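AcrVIA1 (Listeria seeligeri, PDB 6VRB) probably inhibits the RNA-guided nuclease Cas13a of type VI-A CRISPR systems, as an anti-CRISPR protein that keeps target RNA from engaging the guide. Local coordinates at residues C[8-16]-C[27-35]; C[173-182]-C[221-229]. All coordinates share one frame; numbering follows the deposited sequence.

In the fold
Both contacts are partly buried and lie on opposite sides of the chain's centre, their own centres about 36 Å apart. They share no helix or strand. Interaction 1 joins the small hairpin of strands 8-10 and 13-15 to helix 21-33, with its nearest atom about 8 Å from the bound nucleic acid. Interaction 2 joins helix 207-228 to helix 178-199 and to the end of helix 163-175, about 28 Å from the nucleic acid at its nearest atom. The first centres on two phenylalanines, one buried and one partly exposed, with aliphatic side chains round them. Helix meets helix in the second, where aliphatic packing is flanked by an asparagine, a serine, a tyrosine and lysines.

Interaction 1. Residues C[8-16]-C[27-35]; sequences LKVKGKIFE and LITFLKKAE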
ATOM      1  N   LEU C   8       8.628 -14.402 -19.665  1.00 28.50           N
ATOM      2  CA  LEU C   8       8.887 -15.704 -19.000  1.00 28.50           C
ATOM      3  C   LEU C   8      10.328 -16.134 -19.258  1.00 28.50           C
ATOM      4  O   LEU C   8      10.743 -16.119 -20.426  1.00 28.50           O
ATOM      5  CB  LEU C   8       7.930 -16.749 -19.579  1.00 28.50           C
ATOM      6  CG  LEU C   8       6.469 -16.629 -19.155  1.00 28.50           C
ATOM      7  CD1 LEU C   8       5.623 -17.676 -19.856  1.00 28.50           C
ATOM      8  CD2 LEU C   8       6.331 -16.762 -17.649  1.00 28.50           C
ATOM      9  N   LYS C   9      11.049 -16.516 -18.205  1.00 25.70           N
ATOM     10  CA  LYS C   9      12.423 -17.045 -18.386  1.00 25.70           C
ATOM     11  C   LYS C   9      12.266 -18.564 -18.437  1.00 25.70           C
ATOM     12  O   LYS C   9      11.933 -19.149 -17.395  1.00 25.70           O
ATOM     13  CB  LYS C   9      13.319 -16.620 -17.221  1.00 25.70           C
ATOM     14  CG  LYS C   9      14.694 -17.267 -17.184  1.00 25.70           C
ATOM     15  CD  LYS C   9      15.492 -16.859 -15.968  1.00 25.70           C
ATOM     16  CE  LYS C   9      15.638 -15.356 -15.843  1.00 25.70           C
ATOM     17  NZ  LYS C   9      16.246 -14.969 -14.547  1.00 25.70           N
ATOM     18  N   VAL C  10      12.477 -19.168 -19.606  1.00 25.68           N
ATOM     19  CA  VAL C  10      12.271 -20.640 -19.724  1.00 25.68           C
ATOM     20  C   VAL C  10      13.612 -21.331 -19.961  1.00 25.68           C
ATOM     21  O   VAL C  10      14.276 -21.022 -20.964  1.00 25.68           O
ATOM     22  CB  VAL C  10      11.276 -20.983 -20.848  1.00 25.68           C
ATOM     23  CG1 VAL C  10      11.054 -22.483 -20.955  1.00 25.68           C
ATOM     24  CG2 VAL C  10       9.953 -20.257 -20.672  1.00 25.68           C
ATOM     25  N   LYS C  11      13.962 -22.254 -19.068  1.00 28.70           N
ATOM     26  CA  LYS C  11      15.211 -23.059 -19.211  1.00 28.70           C
ATOM     27  C   LYS C  11      16.394 -22.215 -19.706  1.00 28.70           C
ATOM     28  O   LYS C  11      17.097 -22.677 -20.623  1.00 28.70           O
ATOM     29  CB  LYS C  11      15.023 -24.433 -19.869  1.00 28.70           C
ATOM     30  CG  LYS C  11      14.188 -24.521 -21.138  1.00 28.70           C
ATOM     31  CD  LYS C  11      13.990 -25.958 -21.561  1.00 28.70           C
ATOM     32  CE  LYS C  11      13.851 -26.881 -20.370  1.00 28.70           C
ATOM     33  NZ  LYS C  11      13.948 -28.309 -20.755  1.00 28.70           N
ATOM     34  N   GLY C  12      16.587 -21.029 -19.123  1.00 30.31           N
ATOM     35  CA  GLY C  12      17.728 -20.152 -19.448  1.00 30.31           C
ATOM     36  C   GLY C  12      17.483 -19.185 -20.596  1.00 30.31           C
ATOM     37  O   GLY C  12      18.337 -18.303 -20.784  1.00 30.31           O
ATOM     38  N   LYS C  13      16.378 -19.311 -21.339  1.00 30.93           N
ATOM     39  CA  LYS C  13      16.148 -18.334 -22.391  1.00 30.93           C
ATOM     40  C   LYS C  13      14.962 -17.452 -22.040  1.00 30.93           C
ATOM     41  O   LYS C  13      13.907 -17.947 -21.643  1.00 30.93           O
ATOM     42  CB  LYS C  13      15.900 -19.032 -23.730  1.00 30.93           C
ATOM     43  CG  LYS C  13      15.801 -18.085 -24.906  1.00 30.93           C
ATOM     44  CD  LYS C  13      15.621 -18.836 -26.204  1.00 30.93           C
ATOM     45  CE  LYS C  13      15.657 -17.882 -27.377  1.00 30.93           C
ATOM     46  NZ  LYS C  13      14.503 -16.944 -27.353  1.00 30.93           N
ATOM     47  N   ILE C  14      15.140 -16.142 -22.208  1.00 31.98           N
ATOM     48  CA  ILE C  14      14.075 -15.163 -21.848  1.00 31.98           C
ATOM     49  C   ILE C  14      13.228 -14.844 -23.081  1.00 31.98           C
ATOM     50  O   ILE C  14      13.804 -14.473 -24.118  1.00 31.98           O
ATOM     51  CB  ILE C  14      14.690 -13.884 -21.250  1.00 31.98           C
ATOM     52  CG1 ILE C  14      15.456 -14.178 -19.958  1.00 31.98           C
ATOM     53  CG2 ILE C  14      13.626 -12.819 -21.045  1.00 31.98           C
ATOM     54  CD1 ILE C  14      16.603 -15.141 -20.134  1.00 31.98           C
ATOM     55  N   PHE C  15      11.907 -14.982 -22.946  1.00 33.57           N
ATOM     56  CA  PHE C  15      10.950 -14.641 -24.026  1.00 33.57           C
ATOM     57  C   PHE C  15      10.259 -13.346 -23.592  1.00 33.57           C
ATOM     58  O   PHE C  15       9.675 -13.331 -22.496  1.00 33.57           O
ATOM     59  CB  PHE C  15       9.945 -15.777 -24.226  1.00 33.57           C
ATOM     60  CG  PHE C  15      10.546 -17.070 -24.712  1.00 33.57           C
ATOM     61  CD1 PHE C  15      11.152 -17.949 -23.829  1.00 33.57           C
ATOM     62  CD2 PHE C  15      10.505 -17.413 -26.052  1.00 33.57           C
ATOM     63  CE1 PHE C  15      11.704 -19.137 -24.278  1.00 33.57           C
ATOM     64  CE2 PHE C  15      11.055 -18.603 -26.500  1.00 33.57           C
ATOM     65  CZ  PHE C  15      11.656 -19.461 -25.612  1.00 33.57           C
ATOM     66  N   GLU C  16      10.315 -12.306 -24.427  1.00 39.67           N
ATOM     67  CA  GLU C  16       9.735 -10.990 -24.047  1.00 39.67           C
ATOM     68  C   GLU C  16       8.787 -10.502 -25.143  1.00 39.67           C
ATOM     69  O   GLU C  16       8.811 -11.077 -26.245  1.00 39.67           O
ATOM     70  CB  GLU C  16      10.833  -9.953 -23.795  1.00 39.67           C
ATOM     71  CG  GLU C  16      12.194 -10.555 -23.505  1.00 39.67           C
ATOM     72  CD  GLU C  16      13.066 -10.752 -24.734  1.00 39.67           C
ATOM     73  OE1 GLU C  16      12.743 -10.163 -25.785  1.00 39.67           O
ATOM     74  OE2 GLU C  16      14.067 -11.490 -24.638  1.00 39.67           O
ATOM     75  N   LEU C  27       6.853 -19.507 -28.719  1.00 32.42           N
ATOM     76  CA  LEU C  27       7.130 -20.022 -27.386  1.00 32.42           C
ATOM     77  C   LEU C  27       6.575 -21.422 -27.195  1.00 32.42           C
ATOM     78  O   LEU C  27       7.175 -22.220 -26.472  1.00 32.42           O
ATOM     79  CB  LEU C  27       6.567 -19.077 -26.320  1.00 32.42           C
ATOM     80  CG  LEU C  27       6.984 -19.269 -24.855  1.00 32.42           C
ATOM     81  CD1 LEU C  27       7.044 -17.939 -24.200  1.00 32.42           C
ATOM     82  CD2 LEU C  27       6.031 -20.118 -24.056  1.00 32.42           C
ATOM     83  N   ILE C  28       5.440 -21.738 -27.814  1.00 31.44           N
ATOM     84  CA  ILE C  28       4.850 -23.061 -27.653  1.00 31.44           C
ATOM     85  C   ILE C  28       5.678 -24.107 -28.385  1.00 31.44           C
ATOM     86  O   ILE C  28       5.912 -25.207 -27.869  1.00 31.44           O
ATOM     87  CB  ILE C  28       3.387 -23.045 -28.130  1.00 31.44           C
ATOM     88  CG1 ILE C  28       2.578 -22.060 -27.292  1.00 31.44           C
ATOM     89  CG2 ILE C  28       2.758 -24.421 -28.036  1.00 31.44           C
ATOM     90  CD1 ILE C  28       1.198 -21.802 -27.823  1.00 31.44           C
ATOM     91  N   THR C  29       6.177 -23.771 -29.576  1.00 32.11           N
ATOM     92  CA  THR C  29       7.036 -24.699 -30.305  1.00 32.11           C
ATOM     93  C   THR C  29       8.402 -24.858 -29.657  1.00 32.11           C
ATOM     94  O   THR C  29       9.069 -25.864 -29.900  1.00 32.11           O
ATOM     95  CB  THR C  29       7.203 -24.253 -31.755  1.00 32.11           C
ATOM     96  OG1 THR C  29       7.775 -22.941 -31.792  1.00 32.11           O
ATOM     97  CG2 THR C  29       5.863 -24.251 -32.464  1.00 32.11           C
ATOM     98  N   PHE C  30       8.834 -23.888 -28.850  1.00 32.69           N
ATOM     99  CA  PHE C  30      10.041 -24.077 -28.058  1.00 32.69           C
ATOM    100  C   PHE C  30       9.802 -25.066 -26.926  1.00 32.69           C
ATOM    101  O   PHE C  30      10.715 -25.801 -26.536  1.00 32.69           O
ATOM    102  CB  PHE C  30      10.516 -22.740 -27.496  1.00 32.69           C
ATOM    103  CG  PHE C  30      11.783 -22.832 -26.691  1.00 32.69           C
ATOM    104  CD1 PHE C  30      13.012 -22.909 -27.318  1.00 32.69           C
ATOM    105  CD2 PHE C  30      11.742 -22.845 -25.307  1.00 32.69           C
ATOM    106  CE1 PHE C  30      14.173 -22.989 -26.582  1.00 32.69           C
ATOM    107  CE2 PHE C  30      12.897 -22.934 -24.569  1.00 32.69           C
ATOM    108  CZ  PHE C  30      14.115 -23.002 -25.206  1.00 32.69           C
ATOM    109  N   LEU C  31       8.584 -25.092 -26.378  1.00 30.79           N
ATOM    110  CA  LEU C  31       8.292 -25.962 -25.246  1.00 30.79           C
ATOM    111  C   LEU C  31       8.200 -27.424 -25.637  1.00 30.79           C
ATOM    112  O   LEU C  31       8.525 -28.289 -24.820  1.00 30.79           O
ATOM    113  CB  LEU C  31       6.994 -25.533 -24.566  1.00 30.79           C
ATOM    114  CG  LEU C  31       7.087 -24.211 -23.812  1.00 30.79           C
ATOM    115  CD1 LEU C  31       5.751 -23.801 -23.251  1.00 30.79           C
ATOM    116  CD2 LEU C  31       8.109 -24.329 -22.715  1.00 30.79           C
ATOM    117  N   LYS C  32       7.782 -27.725 -26.861  1.00 34.48           N
ATOM    118  CA  LYS C  32       7.681 -29.110 -27.289  1.00 34.48           C
ATOM    119  C   LYS C  32       8.990 -29.670 -27.814  1.00 34.48           C
ATOM    120  O   LYS C  32       9.196 -30.886 -27.761  1.00 34.48           O
ATOM    121  CB  LYS C  32       6.592 -29.254 -28.348  1.00 34.48           C
ATOM    122  CG  LYS C  32       5.222 -29.037 -27.769  1.00 34.48           C
ATOM    123  CD  LYS C  32       4.136 -29.244 -28.785  1.00 34.48           C
ATOM    124  CE  LYS C  32       2.784 -29.058 -28.143  1.00 34.48           C
ATOM    125  NZ  LYS C  32       1.682 -29.288 -29.103  1.00 34.48           N
ATOM    126  N   LYS C  33       9.884 -28.823 -28.303  1.00 37.80           N
ATOM    127  CA  LYS C  33      11.222 -29.257 -28.663  1.00 37.80           C
ATOM    128  C   LYS C  33      12.166 -29.264 -27.476  1.00 37.80           C
ATOM    129  O   LYS C  33      13.286 -29.769 -27.596  1.00 37.80           O
ATOM    130  CB  LYS C  33      11.794 -28.362 -29.766  1.00 37.80           C
ATOM    131  CG  LYS C  33      11.019 -28.346 -31.085  1.00 37.80           C
ATOM    132  CD  LYS C  33      11.196 -29.621 -31.913  1.00 37.80           C
ATOM    133  CE  LYS C  33       9.994 -30.563 -31.826  1.00 37.80           C
ATOM    134  NZ  LYS C  33      10.143 -31.739 -32.728  1.00 37.80           N
ATOM    135  N   ALA C  34      11.742 -28.720 -26.341  1.00 38.09           N
ATOM    136  CA  ALA C  34      12.589 -28.694 -25.161  1.00 38.09           C
ATOM    137  C   ALA C  34      12.707 -30.090 -24.571  1.00 38.09           C
ATOM    138  O   ALA C  34      11.706 -30.746 -24.284  1.00 38.09           O
ATOM    139  CB  ALA C  34      12.029 -27.729 -24.120  1.00 38.09           C
ATOM    140  N   GLU C  35      13.942 -30.543 -24.410  1.00 39.07           N
ATOM    141  CA  GLU C  35      14.221 -31.860 -23.867  1.00 39.07           C
ATOM    142  C   GLU C  35      14.133 -31.840 -22.349  1.00 39.07           C
ATOM    143  O   GLU C  35      14.194 -30.788 -21.710  1.00 39.07           O
ATOM    144  CB  GLU C  35      15.599 -32.352 -24.322  1.00 39.07           C
ATOM    145  CG  GLU C  35      16.748 -31.396 -24.027  1.00 39.07           C
ATOM    146  CD  GLU C  35      17.407 -31.626 -22.678  1.00 39.07           C
ATOM    147  OE1 GLU C  35      17.278 -32.739 -22.128  1.00 39.07           O
ATOM    148  OE2 GLU C  35      18.048 -30.684 -22.166  1.00 39.07           O
TER
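F15 and F30 are the aromatic pair of this contact. Their centroids lie 5.1 Å apart and the planes meet at 59°, neither stacked nor edge-to-face. CZ of F15 comes down over a face of F30, near the rim, 3.4 Å from F30 CD2. F30 gets there with CG anti to its backbone N (chi1 -178°), its ring reaching out to the hairpin.

Aliphatic groups pack on the pair. L27 covers one face of F15, with its CG 4.2 Å from the ring centroid in a CH-pi contact. V10 CG1 meets the edge of the F30 ring, and also L31 CD2 at 3.9 Å. L117 of helix 115-121 touches L8 and L27. Within the hairpin itself, K13 NZ lies 3.9 Å above the plane of the F15 ring, toward the rim, on the face opposite L27.

K11 is the polar, partly exposed part. It runs past A34, its CD 3.7 Å from A34 CB. Its NZ comes near E35 O, but the angle is poor for a hydrogen bond.

V10 to K13 form a type I' turn that closes the hairpin. No hydrogen bond crosses between 8-16 and 27-35. The hairpin is therefore held on helix 21-33 mainly by apolar and aromatic packing.

Interaction 2. Residues C[173-182]-C[221-229]; sequences NKKSQKYNQI and QHSKQILKE
I226 and L227 of helix 207-228 meet N173, K174, K178, Y179 and I182 across this contact. I226 turns its CG2 to K178, 3.3 Å from K178 CB, and the K178 chain runs on past it, extended beyond CG. The CD1 atoms of I226 and I182 point at each other tip to tip. They are modelled too close, so the exact spacing there is doubtful. I182 also sets its CG2 branch against S223, 3.6 Å from S223 CB. With chi1 at -67°, CG1 of I182 lies beside the backbone N and goes to I226, while CG2, anti to that N, goes to S223.

L227 touches both K174 and Y179. Its CD2 lies 3.5 Å from K174 CG, and its CD1 lies 3.9 Å from Y179 CE1, approaching the ring obliquely. K174 CG sits over one face of the same ring, near its rim. S223 OG is 3.1 Å from Y179 CE1 and also comes at the ring obliquely. The N173 amide lies close to the carbonyls of I226 and L227, but its modelled position is too tight to rest a bond on.

Farther out, the helical path is interrupted at S176 and Q177. S176 leaves the helical conformation, and Q177 takes the N-cap position of helix 178-199. Across this interruption, N173 and K174 reach L227 from one helix and Y179 from the next. V147, in a loop, also touches L227.

The axes of segments 178-182 and 221-228 lie 9.6 Å apart at 168°. This is the nearly antiparallel packing of a long helical hairpin, here at the end where the chain enters helix 178-199 and leaves helix 207-228.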
ATOM      1  N   ASN C 173     -19.767 -27.805 -36.638  1.00 45.68           N
ATOM      2  CA  ASN C 173     -20.522 -26.568 -36.974  1.00 45.68           C
ATOM      3  C   ASN C 173     -19.639 -25.613 -37.787  1.00 45.68           C
ATOM      4  O   ASN C 173     -20.136 -25.059 -38.786  1.00 45.68           O
ATOM      5  CB  ASN C 173     -21.051 -25.880 -35.714  1.00 45.68           C
ATOM      6  CG  ASN C 173     -21.963 -26.771 -34.896  1.00 45.68           C
ATOM      7  OD1 ASN C 173     -22.098 -27.958 -35.184  1.00 45.68           O
ATOM      8  ND2 ASN C 173     -22.591 -26.209 -33.878  1.00 45.68           N
ATOM      9  N   LYS C 174     -18.371 -25.464 -37.395  1.00 30.00           N
ATOM     10  CA  LYS C 174     -17.426 -24.541 -38.082  1.00 30.00           C
ATOM     11  C   LYS C 174     -17.184 -24.979 -39.532  1.00 30.00           C
ATOM     12  O   LYS C 174     -17.192 -24.107 -40.421  1.00 30.00           O
ATOM     13  CB  LYS C 174     -16.079 -24.543 -37.355  1.00 30.00           C
ATOM     14  CG  LYS C 174     -15.849 -23.395 -36.381  1.00 30.00           C
ATOM     15  CD  LYS C 174     -14.385 -23.198 -36.052  1.00 30.00           C
ATOM     16  CE  LYS C 174     -14.101 -21.894 -35.338  1.00 30.00           C
ATOM     17  NZ  LYS C 174     -12.646 -21.649 -35.206  1.00 30.00           N
ATOM     18  N   LYS C 175     -17.021 -26.286 -39.752  1.00 30.00           N
ATOM     19  CA  LYS C 175     -16.687 -26.840 -41.091  1.00 30.00           C
ATOM     20  C   LYS C 175     -17.696 -26.453 -42.180  1.00 30.00           C
ATOM     21  O   LYS C 175     -17.231 -26.108 -43.284  1.00 30.00           O
ATOM     22  CB  LYS C 175     -16.546 -28.364 -41.005  1.00 30.00           C
ATOM     23  CG  LYS C 175     -15.302 -28.858 -40.281  1.00 30.00           C
ATOM     24  CD  LYS C 175     -15.079 -30.349 -40.419  1.00 30.00           C
ATOM     25  CE  LYS C 175     -13.830 -30.829 -39.710  1.00 30.00           C
ATOM     26  NZ  LYS C 175     -13.640 -32.291 -39.864  1.00 30.00           N
ATOM     27  N   SER C 176     -19.002 -26.457 -41.901  1.00 30.00           N
ATOM     28  CA  SER C 176     -19.959 -26.191 -43.011  1.00 30.00           C
ATOM     29  C   SER C 176     -21.248 -25.483 -42.571  1.00 30.00           C
ATOM     30  O   SER C 176     -21.443 -25.273 -41.358  1.00 30.00           O
ATOM     31  CB  SER C 176     -20.260 -27.461 -43.767  1.00 30.00           C
ATOM     32  OG  SER C 176     -20.536 -28.527 -42.873  1.00 30.00           O
ATOM     33  N   GLN C 177     -22.070 -25.133 -43.571  1.00 46.09           N
ATOM     34  CA  GLN C 177     -23.402 -24.471 -43.460  1.00 46.09           C
ATOM     35  C   GLN C 177     -23.336 -23.020 -42.960  1.00 46.09           C
ATOM     36  O   GLN C 177     -22.616 -22.208 -43.574  1.00 46.09           O
ATOM     37  CB  GLN C 177     -24.387 -25.313 -42.645  1.00 30.00           C
ATOM     38  CG  GLN C 177     -25.058 -26.413 -43.457  1.00 30.00           C
ATOM     39  CD  GLN C 177     -26.482 -26.655 -43.016  1.00 30.00           C
ATOM     40  OE1 GLN C 177     -27.047 -25.897 -42.230  1.00 30.00           O
ATOM     41  NE2 GLN C 177     -27.076 -27.720 -43.528  1.00 30.00           N
ATOM     42  N   LYS C 178     -24.056 -22.736 -41.870  1.00 44.48           N
ATOM     43  CA  LYS C 178     -24.255 -21.364 -41.326  1.00 44.48           C
ATOM     44  C   LYS C 178     -22.928 -20.678 -40.988  1.00 44.48           C
ATOM     45  O   LYS C 178     -22.813 -19.473 -41.287  1.00 44.48           O
ATOM     46  CB  LYS C 178     -25.149 -21.441 -40.083  1.00 30.00           C
ATOM     47  CG  LYS C 178     -26.426 -22.253 -40.260  1.00 30.00           C
ATOM     48  CD  LYS C 178     -27.234 -22.399 -38.989  1.00 30.00           C
ATOM     49  CE  LYS C 178     -28.473 -23.249 -39.177  1.00 30.00           C
ATOM     50  NZ  LYS C 178     -29.297 -23.296 -37.947  1.00 30.00           N
ATOM     51  N   TYR C 179     -21.951 -21.398 -40.435  1.00 43.14           N
ATOM     52  CA  TYR C 179     -20.674 -20.729 -40.069  1.00 43.14           C
ATOM     53  C   TYR C 179     -20.012 -20.139 -41.321  1.00 43.14           C
ATOM     54  O   TYR C 179     -19.533 -18.991 -41.256  1.00 43.14           O
ATOM     55  CB  TYR C 179     -19.743 -21.696 -39.334  1.00 30.00           C
ATOM     56  CG  TYR C 179     -18.665 -21.005 -38.537  1.00 30.00           C
ATOM     57  CD1 TYR C 179     -18.965 -20.360 -37.349  1.00 30.00           C
ATOM     58  CD2 TYR C 179     -17.353 -20.974 -38.977  1.00 30.00           C
ATOM     59  CE1 TYR C 179     -17.987 -19.712 -36.613  1.00 30.00           C
ATOM     60  CE2 TYR C 179     -16.363 -20.331 -38.253  1.00 30.00           C
ATOM     61  CZ  TYR C 179     -16.681 -19.699 -37.065  1.00 30.00           C
ATOM     62  OH  TYR C 179     -15.713 -19.063 -36.344  1.00 30.00           O
ATOM     63  N   ASN C 180     -20.027 -20.882 -42.433  1.00 42.71           N
ATOM     64  CA  ASN C 180     -19.409 -20.419 -43.705  1.00 42.71           C
ATOM     65  C   ASN C 180     -20.120 -19.162 -44.219  1.00 42.71           C
ATOM     66  O   ASN C 180     -19.417 -18.220 -44.637  1.00 42.71           O
ATOM     67  CB  ASN C 180     -19.459 -21.517 -44.771  1.00 30.00           C
ATOM     68  CG  ASN C 180     -18.840 -22.818 -44.311  1.00 30.00           C
ATOM     69  OD1 ASN C 180     -18.197 -22.870 -43.264  1.00 30.00           O
ATOM     70  ND2 ASN C 180     -19.024 -23.872 -45.087  1.00 30.00           N
ATOM     71  N   GLN C 181     -21.453 -19.133 -44.145  1.00 41.97           N
ATOM     72  CA  GLN C 181     -22.256 -17.984 -44.652  1.00 41.97           C
ATOM     73  C   GLN C 181     -22.155 -16.794 -43.691  1.00 41.97           C
ATOM     74  O   GLN C 181     -21.933 -15.668 -44.172  1.00 41.97           O
ATOM     75  CB  GLN C 181     -23.716 -18.405 -44.838  1.00 30.00           C
ATOM     76  CG  GLN C 181     -23.915 -19.446 -45.930  1.00 30.00           C
ATOM     77  CD  GLN C 181     -25.358 -19.866 -46.073  1.00 30.00           C
ATOM     78  OE1 GLN C 181     -26.247 -19.334 -45.412  1.00 30.00           O
ATOM     79  NE2 GLN C 181     -25.601 -20.832 -46.944  1.00 30.00           N
ATOM     80  N   ILE C 182     -22.276 -17.050 -42.384  1.00 43.34           N
ATOM     81  CA  ILE C 182     -22.216 -15.968 -41.354  1.00 43.34           C
ATOM     82  C   ILE C 182     -20.822 -15.330 -41.344  1.00 43.34           C
ATOM     83  O   ILE C 182     -20.747 -14.089 -41.279  1.00 43.34           O
ATOM     84  CB  ILE C 182     -22.624 -16.492 -39.965  1.00 30.00           C
ATOM     85  CG1 ILE C 182     -24.101 -16.889 -39.927  1.00 30.00           C
ATOM     86  CG2 ILE C 182     -22.292 -15.471 -38.889  1.00 30.00           C
ATOM     87  CD1 ILE C 182     -24.594 -17.302 -38.560  1.00 30.00           C
ATOM     88  N   GLN C 221     -22.219 -12.538 -32.557  1.00 42.39           N
ATOM     89  CA  GLN C 221     -23.007 -13.158 -31.503  1.00 42.39           C
ATOM     90  C   GLN C 221     -23.860 -14.272 -32.090  1.00 42.39           C
ATOM     91  O   GLN C 221     -23.890 -15.386 -31.559  1.00 42.39           O
ATOM     92  CB  GLN C 221     -23.890 -12.128 -30.797  1.00 30.00           C
ATOM     93  CG  GLN C 221     -23.133 -11.200 -29.862  1.00 30.00           C
ATOM     94  CD  GLN C 221     -24.057 -10.334 -29.032  1.00 30.00           C
ATOM     95  OE1 GLN C 221     -25.261 -10.273 -29.281  1.00 30.00           O
ATOM     96  NE2 GLN C 221     -23.498  -9.657 -28.035  1.00 30.00           N
ATOM     97  N   HIS C 222     -24.477 -14.008 -33.243  1.00 42.67           N
ATOM     98  CA  HIS C 222     -25.323 -15.026 -33.922  1.00 42.67           C
ATOM     99  C   HIS C 222     -24.465 -16.240 -34.308  1.00 42.67           C
ATOM    100  O   HIS C 222     -24.970 -17.373 -34.209  1.00 42.67           O
ATOM    101  CB  HIS C 222     -26.044 -14.410 -35.128  1.00 30.00           C
ATOM    102  CG  HIS C 222     -26.904 -15.374 -35.876  1.00 30.00           C
ATOM    103  ND1 HIS C 222     -28.064 -15.897 -35.339  1.00 30.00           N
ATOM    104  CD2 HIS C 222     -26.787 -15.900 -37.113  1.00 30.00           C
ATOM    105  CE1 HIS C 222     -28.622 -16.712 -36.212  1.00 30.00           C
ATOM    106  NE2 HIS C 222     -27.856 -16.731 -37.310  1.00 30.00           N
ATOM    107  N   SER C 223     -23.221 -15.995 -34.733  1.00 43.86           N
ATOM    108  CA  SER C 223     -22.276 -17.057 -35.178  1.00 43.86           C
ATOM    109  C   SER C 223     -21.960 -18.045 -34.048  1.00 43.86           C
ATOM    110  O   SER C 223     -21.920 -19.256 -34.328  1.00 43.86           O
ATOM    111  CB  SER C 223     -21.015 -16.432 -35.712  1.00 30.00           C
ATOM    112  OG  SER C 223     -20.083 -17.434 -36.099  1.00 30.00           O
ATOM    113  N   LYS C 224     -21.778 -17.580 -32.809  1.00 43.08           N
ATOM    114  CA  LYS C 224     -21.443 -18.493 -31.675  1.00 43.08           C
ATOM    115  C   LYS C 224     -22.583 -19.497 -31.434  1.00 43.08           C
ATOM    116  O   LYS C 224     -22.292 -20.697 -31.184  1.00 43.08           O
ATOM    117  CB  LYS C 224     -21.092 -17.683 -30.424  1.00 30.00           C
ATOM    118  CG  LYS C 224     -19.717 -17.029 -30.461  1.00 30.00           C
ATOM    119  CD  LYS C 224     -19.361 -16.258 -29.209  1.00 30.00           C
ATOM    120  CE  LYS C 224     -18.004 -15.596 -29.305  1.00 30.00           C
ATOM    121  NZ  LYS C 224     -17.680 -14.818 -28.085  1.00 30.00           N
ATOM    122  N   GLN C 225     -23.829 -19.040 -31.582  1.00 42.61           N
ATOM    123  CA  GLN C 225     -25.035 -19.884 -31.350  1.00 42.61           C
ATOM    124  C   GLN C 225     -25.016 -21.090 -32.298  1.00 42.61           C
ATOM    125  O   GLN C 225     -25.346 -22.200 -31.839  1.00 42.61           O
ATOM    126  CB  GLN C 225     -26.295 -19.042 -31.552  1.00 30.00           C
ATOM    127  CG  GLN C 225     -26.263 -17.726 -30.788  1.00 30.00           C
ATOM    128  CD  GLN C 225     -25.798 -17.922 -29.366  1.00 30.00           C
ATOM    129  OE1 GLN C 225     -25.709 -19.044 -28.871  1.00 30.00           O
ATOM    130  NE2 GLN C 225     -25.496 -16.823 -28.694  1.00 30.00           N
ATOM    131  N   ILE C 226     -24.597 -20.890 -33.551  1.00 42.25           N
ATOM    132  CA  ILE C 226     -24.520 -22.008 -34.538  1.00 42.25           C
ATOM    133  C   ILE C 226     -23.540 -23.059 -34.003  1.00 42.25           C
ATOM    134  O   ILE C 226     -23.867 -24.259 -34.070  1.00 42.25           O
ATOM    135  CB  ILE C 226     -24.058 -21.473 -35.906  1.00 30.00           C
ATOM    136  CG1 ILE C 226     -24.655 -20.098 -36.213  1.00 30.00           C
ATOM    137  CG2 ILE C 226     -24.344 -22.481 -37.008  1.00 30.00           C
ATOM    138  CD1 ILE C 226     -24.064 -19.429 -37.431  1.00 30.00           C
ATOM    139  N   LEU C 227     -22.401 -22.615 -33.463  1.00 41.73           N
ATOM    140  CA  LEU C 227     -21.371 -23.535 -32.911  1.00 41.73           C
ATOM    141  C   LEU C 227     -21.941 -24.309 -31.715  1.00 41.73           C
ATOM    142  O   LEU C 227     -21.711 -25.530 -31.646  1.00 41.73           O
ATOM    143  CB  LEU C 227     -20.148 -22.712 -32.496  1.00 30.00           C
ATOM    144  CG  LEU C 227     -19.298 -22.178 -33.647  1.00 30.00           C
ATOM    145  CD1 LEU C 227     -18.137 -21.351 -33.121  1.00 30.00           C
ATOM    146  CD2 LEU C 227     -18.789 -23.318 -34.514  1.00 30.00           C
ATOM    147  N   LYS C 228     -22.684 -23.634 -30.830  1.00 42.83           N
ATOM    148  CA  LYS C 228     -23.247 -24.325 -29.633  1.00 42.83           C
ATOM    149  C   LYS C 228     -24.258 -25.415 -30.029  1.00 42.83           C
ATOM    150  O   LYS C 228     -24.290 -26.460 -29.352  1.00 42.83           O
ATOM    151  CB  LYS C 228     -23.760 -23.323 -28.594  1.00 30.00           C
ATOM    152  CG  LYS C 228     -22.669 -22.706 -27.727  1.00 30.00           C
ATOM    153  CD  LYS C 228     -23.066 -21.411 -27.052  1.00 30.00           C
ATOM    154  CE  LYS C 228     -21.874 -20.668 -26.487  1.00 30.00           C
ATOM    155  NZ  LYS C 228     -22.201 -19.262 -26.161  1.00 30.00           N
ATOM    156  N   GLU C 229     -25.086 -25.145 -31.043  1.00 44.40           N
ATOM    157  CA  GLU C 229     -26.127 -26.073 -31.568  1.00 44.40           C
ATOM    158  C   GLU C 229     -25.591 -27.512 -31.575  1.00 44.40           C
ATOM    159  O   GLU C 229     -26.384 -28.413 -31.905  1.00 44.40           O
ATOM    160  CB  GLU C 229     -26.542 -25.675 -32.985  1.00 30.00           C
ATOM    161  CG  GLU C 229     -27.260 -24.341 -33.063  1.00 30.00           C
ATOM    162  CD  GLU C 229     -28.615 -24.298 -32.377  1.00 30.00           C
ATOM    163  OE1 GLU C 229     -29.017 -25.329 -31.805  1.00 30.00           O
ATOM    164  OE2 GLU C 229     -29.262 -23.233 -32.416  1.00 30.00           O
TER